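Local coordinates for protein GLB-12 (Caenorhabditis elegans, PDB 4BJA), which binds heme b, its iron coordinated by protein on both faces, and probably acts as a redox-signalling globin, at residues Ser24-Asp29 with Gly115-Val120; Ile61-Glu66 with Ala78-Met83. The protein carries 1 engineered substitution. All coordinates share one frame; numbering follows the deposited sequence.

In the fold
Both contacts belong to one all-helical globin domain, on opposite sides of its centre. Their centres lie about 32 Å apart, and their nearest atoms about 16 Å, so they do not touch. Contact 1 joins the short helix 27-30 near the start of the modelled chain to helix 113-126. Contact 2 joins the end of helix 50-65 to the loop before helix 87-108, and along the chain it is nested inside the span closed by contact 1. Each leads toward an axial ligand of the heme: helix 113-126 runs on toward His127, and the loop of contact 2 precedes the helix carrying His92. The Val120 and Val62 side chains lie about 7 and 8 Å from the heme.

Contact 1: Ser24-Asp29 with Gly115-Val120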
loop_
_atom_site.group_PDB
_atom_site.type_symbol
_atom_site.label_atom_id
_atom_site.label_comp_id
_atom_site.label_asym_id
_atom_site.label_seq_id
_atom_site.Cartn_x
_atom_site.Cartn_y
_atom_site.Cartn_z
ATOM N N SER A 24 -1.599 1.277 11.772
ATOM C CA SER A 24 -0.380 2.012 11.464
ATOM C C SER A 24 0.143 1.731 10.046
ATOM O O SER A 24 1.022 2.430 9.568
ATOM C CB SER A 24 0.724 1.693 12.507
ATOM O OG SER A 24 0.946 0.307 12.542
ATOM N N GLU A 25 -0.423 0.745 9.354
ATOM C CA GLU A 25 0.091 0.377 8.034
ATOM C C GLU A 25 -0.601 1.164 6.930
ATOM O O GLU A 25 -0.393 0.908 5.758
ATOM C CB GLU A 25 -0.070 -1.125 7.787
ATOM C CG GLU A 25 0.726 -1.955 8.789
ATOM C CD GLU A 25 -0.082 -2.389 10.016
ATOM O OE1 GLU A 25 -1.107 -1.819 10.311
ATOM O OE2 GLU A 25 0.337 -3.324 10.699
ATOM N N ASN A 26 -1.386 2.153 7.325
ATOM C CA ASN A 26 -2.179 2.970 6.349
ATOM C C ASN A 26 -1.230 3.601 5.311
ATOM O O ASN A 26 -0.379 4.375 5.679
ATOM C CB ASN A 26 -2.810 4.091 7.199
ATOM C CG ASN A 26 -3.706 5.008 6.441
ATOM O OD1 ASN A 26 -3.561 5.231 5.223
ATOM N ND2 ASN A 26 -4.629 5.615 7.172
ATOM N N PRO A 27 -1.383 3.293 4.010
ATOM C CA PRO A 27 -0.370 3.761 3.050
ATOM C C PRO A 27 -0.442 5.256 2.838
ATOM O O PRO A 27 0.517 5.838 2.391
ATOM C CB PRO A 27 -0.702 2.999 1.760
ATOM C CG PRO A 27 -2.193 2.709 1.889
ATOM C CD PRO A 27 -2.375 2.408 3.390
ATOM N N PHE A 28 -1.570 5.879 3.183
ATOM C CA PHE A 28 -1.656 7.318 3.068
ATOM C C PHE A 28 -0.838 7.988 4.153
ATOM O O PHE A 28 -0.463 9.151 4.034
ATOM C CB PHE A 28 -3.125 7.798 3.107
ATOM C CG PHE A 28 -3.897 7.383 1.925
ATOM C CD1 PHE A 28 -3.739 8.091 0.736
ATOM C CD2 PHE A 28 -4.727 6.264 1.960
ATOM C CE1 PHE A 28 -4.429 7.677 -0.412
ATOM C CE2 PHE A 28 -5.422 5.838 0.826
ATOM C CZ PHE A 28 -5.260 6.570 -0.371
ATOM N N ASP A 29 -0.589 7.278 5.246
ATOM C CA ASP A 29 0.325 7.835 6.222
ATOM C C ASP A 29 1.757 7.512 5.876
ATOM O O ASP A 29 2.640 8.264 6.257
ATOM C CB ASP A 29 -0.048 7.348 7.635
ATOM C CG ASP A 29 0.739 8.086 8.729
ATOM O OD1 ASP A 29 1.149 9.257 8.538
ATOM O OD2 ASP A 29 0.984 7.462 9.783
ATOM N N GLY A 115 -10.202 7.839 8.304
ATOM C CA GLY A 115 -11.366 8.043 7.434
ATOM C C GLY A 115 -10.954 8.108 5.966
ATOM O O GLY A 115 -11.676 7.657 5.108
ATOM N N ALA A 116 -9.773 8.636 5.693
ATOM C CA ALA A 116 -9.293 8.737 4.289
ATOM C C ALA A 116 -9.084 7.332 3.742
ATOM O O ALA A 116 -9.576 6.989 2.645
ATOM C CB ALA A 116 -8.025 9.512 4.226
ATOM N N TRP A 117 -8.361 6.497 4.484
ATOM C CA TRP A 117 -8.135 5.123 4.018
ATOM C C TRP A 117 -9.438 4.347 3.908
ATOM O O TRP A 117 -9.687 3.608 2.926
ATOM C CB TRP A 117 -7.103 4.460 4.958
ATOM C CG TRP A 117 -6.530 3.182 4.464
ATOM C CD1 TRP A 117 -6.415 2.731 3.144
ATOM C CD2 TRP A 117 -5.912 2.197 5.279
ATOM N NE1 TRP A 117 -5.772 1.504 3.135
ATOM C CE2 TRP A 117 -5.472 1.152 4.432
ATOM C CE3 TRP A 117 -5.702 2.091 6.665
ATOM C CZ2 TRP A 117 -4.803 0.016 4.923
ATOM C CZ3 TRP A 117 -5.038 0.939 7.153
ATOM C CH2 TRP A 117 -4.603 -0.068 6.278
ATOM N N GLN A 118 -10.304 4.502 4.917
ATOM C CA GLN A 118 -11.589 3.800 4.891
ATOM C C GLN A 118 -12.432 4.189 3.654
ATOM O O GLN A 118 -13.079 3.327 3.049
ATOM C CB GLN A 118 -12.417 4.109 6.130
ATOM C CG GLN A 118 -11.894 3.388 7.407
ATOM C CD GLN A 118 -12.604 3.902 8.661
ATOM O OE1 GLN A 118 -13.186 4.988 8.659
ATOM N NE2 GLN A 118 -12.549 3.131 9.725
ATOM N N LEU A 119 -12.446 5.478 3.342
ATOM C CA LEU A 119 -13.180 6.008 2.159
ATOM C C LEU A 119 -12.674 5.328 0.895
ATOM O O LEU A 119 -13.470 4.842 0.063
ATOM C CB LEU A 119 -13.041 7.532 2.073
ATOM C CG LEU A 119 -13.632 8.160 0.772
ATOM C CD1 LEU A 119 -15.135 7.909 0.639
ATOM C CD2 LEU A 119 -13.360 9.649 0.716
ATOM N N VAL A 120 -11.367 5.246 0.762
ATOM C CA VAL A 120 -10.826 4.680 -0.499
ATOM C C VAL A 120 -11.145 3.186 -0.608
ATOM O O VAL A 120 -11.605 2.710 -1.648
ATOM C CB VAL A 120 -9.322 4.942 -0.612
ATOM C CG1 VAL A 120 -8.757 4.254 -1.858
ATOM C CG2 VAL A 120 -9.014 6.442 -0.600
#
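Trp117 lies under the backbone and side chains of Asn26 and Pro27, which share one face of its indole. Asn26 CA sits 3.7 Å from the centroid of the six-membered ring, only 15° off the normal. Pro27 CD sits over the five-membered ring, 3.7 Å from its centroid. Both are CH-pi contacts. The Trp117 side chain has CG anti to the backbone N (chi1 -167°), which carries the indole out from helix 113-126 to meet the loop. The Asn26 amide lies against the Trp117 CB and CE3 side of the indole, its plane 28° from the ring plane. Its ND2 comes to 3.5 Å of Trp117 CB.

Asn26 also caps helix 27-30. Its CG is anti to the backbone N, and OD1 accepts from Phe28 N at 2.9 Å. The bond is bent, and the donor stands above the carbonyl plane. The cap, with a weak bond from ND2 to Leu113 O, helps fix the amide beside the indole. Phe28 comes in next to them. Trp117 CD1 lies at the edge of the Phe28 ring, 4.0 Å from Phe28 CE2. Phe28 CZ meets Val120 CG2 at 3.8 Å, one turn further along the helix. No hydrogen bond crosses between the two segments, so the contact rests on ring and apolar packing.

The indole N-H is satisfied elsewhere: Trp117 NE1 bonds to Gln202 OE1. An alanine at Trp117 would remove the ring face under Asn26 and Pro27 and the bond to Gln202, and would probably loosen the seat of helix 27-30.

Trp19 meets the indole as well. Helix 185-214 touches Pro27, Phe28 and Val120, while helix 87-108 packs on Ala116 and Val120. The short helix 27-30 is therefore laid against helices 113-126 and 185-214 of the globin fold.

Contact 2: Ile61-Glu66 with Ala78-Met83; sequences IVNDIE and APRAAM
Arg80 and Asp64 carry the charged part of this contact. Asp64 OD2 forms a long salt bridge of 3.5 Å to Arg80 NH1, approaching the edge of the guanidinium. The carboxylate and guanidinium planes are 24° apart. One water bridges the same pair: it donates to Asp64 OD1 and accepts from Arg80 NH1 at 2.7 Å. Arg80 reaches across with its chain extended from CG to NE. Its NH2 pairs with Asp60, one turn earlier in helix 50-65, so the guanidinium spans two acidic side chains. The two carboxylates lie close together, and the arginine would probably ease their repulsion.

Asn63 has its main polar partner in its own helix, where ND2 bonds to Leu59 O. The same ND2 gives a weak hydrogen bond to Met83 SD, 3.4 Å away. The amide and the thioether meet tip to tip, with Asn63 OD1 3.2 Å from Met83 CE. Arg80 CG packs beside this amide, 3.9 Å from Asn63 ND2.

Further in, Val62 CG2 touches Met83 SD at 3.9 Å. Leu59 and Lys70 also touch Met83. Helix 50-65 ends here with a pi-type turn, in which Glu66 N bonds to Ile61 O. The contact holds the loop before helix 87-108 against the end of helix 50-65. In globin terms this is probably the CD region meeting the B helix end, ahead of the E helix with axial ligand His92.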
loop_
_atom_site.group_PDB
_atom_site.type_symbol
_atom_site.label_atom_id
_atom_site.label_comp_id
_atom_site.label_asym_id
_atom_site.label_seq_id
_atom_site.Cartn_x
_atom_site.Cartn_y
_atom_site.Cartn_z
ATOM N N ILE A 61 -11.369 10.893 -20.965
ATOM C CA ILE A 61 -11.313 9.471 -20.713
ATOM C C ILE A 61 -12.268 8.662 -21.611
ATOM O O ILE A 61 -11.856 7.676 -22.253
ATOM C CB ILE A 61 -11.663 9.171 -19.241
ATOM C CG1 ILE A 61 -10.483 9.637 -18.349
ATOM C CG2 ILE A 61 -11.919 7.660 -19.048
ATOM C CD1 ILE A 61 -10.846 9.665 -16.833
ATOM N N VAL A 62 -13.545 9.051 -21.636
ATOM C CA VAL A 62 -14.524 8.248 -22.356
ATOM C C VAL A 62 -14.475 8.494 -23.867
ATOM O O VAL A 62 -14.816 7.614 -24.642
ATOM C CB VAL A 62 -15.954 8.403 -21.815
ATOM C CG1 VAL A 62 -15.929 8.096 -20.296
ATOM C CG2 VAL A 62 -16.513 9.756 -22.112
ATOM N N ASN A 63 -14.046 9.667 -24.288
ATOM C CA ASN A 63 -14.058 9.911 -25.732
ATOM C C ASN A 63 -12.755 9.573 -26.412
ATOM O O ASN A 63 -12.767 9.158 -27.594
ATOM C CB ASN A 63 -14.387 11.369 -26.020
ATOM C CG ASN A 63 -15.830 11.672 -25.810
ATOM O OD1 ASN A 63 -16.688 11.330 -26.661
ATOM N ND2 ASN A 63 -16.127 12.372 -24.709
ATOM N N ASP A 64 -11.642 9.793 -25.723
ATOM C CA ASP A 64 -10.332 9.675 -26.379
ATOM C C ASP A 64 -9.523 8.486 -25.914
ATOM O O ASP A 64 -8.760 7.914 -26.666
ATOM C CB ASP A 64 -9.520 10.978 -26.195
ATOM C CG ASP A 64 -10.279 12.208 -26.632
ATOM O OD1 ASP A 64 -10.830 12.232 -27.752
ATOM O OD2 ASP A 64 -10.272 13.198 -25.882
ATOM N N ILE A 65 -9.671 8.088 -24.651
ATOM C CA ILE A 65 -8.715 7.155 -24.102
ATOM C C ILE A 65 -9.289 5.776 -23.956
ATOM O O ILE A 65 -8.676 4.803 -24.390
ATOM C CB ILE A 65 -8.173 7.663 -22.717
ATOM C CG1 ILE A 65 -7.647 9.107 -22.815
ATOM C CG2 ILE A 65 -7.123 6.678 -22.197
ATOM C CD1 ILE A 65 -6.418 9.292 -23.729
ATOM N N GLU A 66 -10.467 5.649 -23.337
ATOM C CA GLU A 66 -11.035 4.344 -23.075
ATOM C C GLU A 66 -12.519 4.389 -23.467
ATOM O O GLU A 66 -13.405 4.493 -22.619
ATOM C CB GLU A 66 -10.834 3.992 -21.564
ATOM C CG GLU A 66 -11.094 2.547 -21.186
ATOM C CD GLU A 66 -10.087 1.561 -21.756
ATOM O OE1 GLU A 66 -8.873 1.887 -21.825
ATOM O OE2 GLU A 66 -10.530 0.461 -22.152
ATOM N N ALA A 78 -24.451 10.065 -26.984
ATOM C CA ALA A 78 -24.473 11.484 -26.707
ATOM C C ALA A 78 -23.254 12.140 -27.339
ATOM O O ALA A 78 -22.129 11.646 -27.163
ATOM C CB ALA A 78 -24.480 11.717 -25.189
ATOM N N PRO A 79 -23.448 13.283 -28.043
ATOM C CA PRO A 79 -22.230 13.963 -28.492
ATOM C C PRO A 79 -21.433 14.296 -27.243
ATOM O O PRO A 79 -22.031 14.420 -26.160
ATOM C CB PRO A 79 -22.737 15.261 -29.144
ATOM C CG PRO A 79 -24.152 15.400 -28.746
ATOM C CD PRO A 79 -24.676 14.058 -28.300
ATOM N N ARG A 80 -20.117 14.463 -27.405
ATOM C CA ARG A 80 -19.270 14.929 -26.317
ATOM C C ARG A 80 -19.947 16.107 -25.625
ATOM O O ARG A 80 -20.040 16.123 -24.416
ATOM C CB ARG A 80 -17.890 15.328 -26.865
ATOM C CG ARG A 80 -17.006 16.021 -25.853
ATOM C CD ARG A 80 -15.537 15.995 -26.306
ATOM N NE ARG A 80 -14.770 16.719 -25.304
ATOM C CZ ARG A 80 -13.657 16.300 -24.706
ATOM N NH1 ARG A 80 -13.068 15.152 -25.018
ATOM N NH2 ARG A 80 -13.108 17.093 -23.797
ATOM N N ALA A 81 -20.503 17.040 -26.407
ATOM C CA ALA A 81 -21.162 18.228 -25.848
ATOM C C ALA A 81 -22.441 18.012 -24.994
ATOM O O ALA A 81 -22.830 18.921 -24.237
ATOM C CB ALA A 81 -21.406 19.295 -26.960
ATOM N N ALA A 82 -23.077 16.845 -25.094
ATOM C CA ALA A 82 -24.247 16.516 -24.248
ATOM C C ALA A 82 -23.965 15.602 -23.059
ATOM O O ALA A 82 -24.857 15.384 -22.211
ATOM C CB ALA A 82 -25.340 15.871 -25.086
ATOM N N MET A 83 -22.763 15.029 -23.020
ATOM C CA MET A 83 -22.480 13.972 -22.055
ATOM C C MET A 83 -22.579 14.421 -20.619
ATOM O O MET A 83 -23.006 13.630 -19.786
ATOM C CB MET A 83 -21.078 13.411 -22.282
ATOM C CG MET A 83 -21.003 12.535 -23.516
ATOM S SD MET A 83 -19.370 11.819 -23.683
ATOM C CE MET A 83 -19.610 11.070 -25.303
HETATM O O HOH W 1 -13.036 14.385 -27.586
#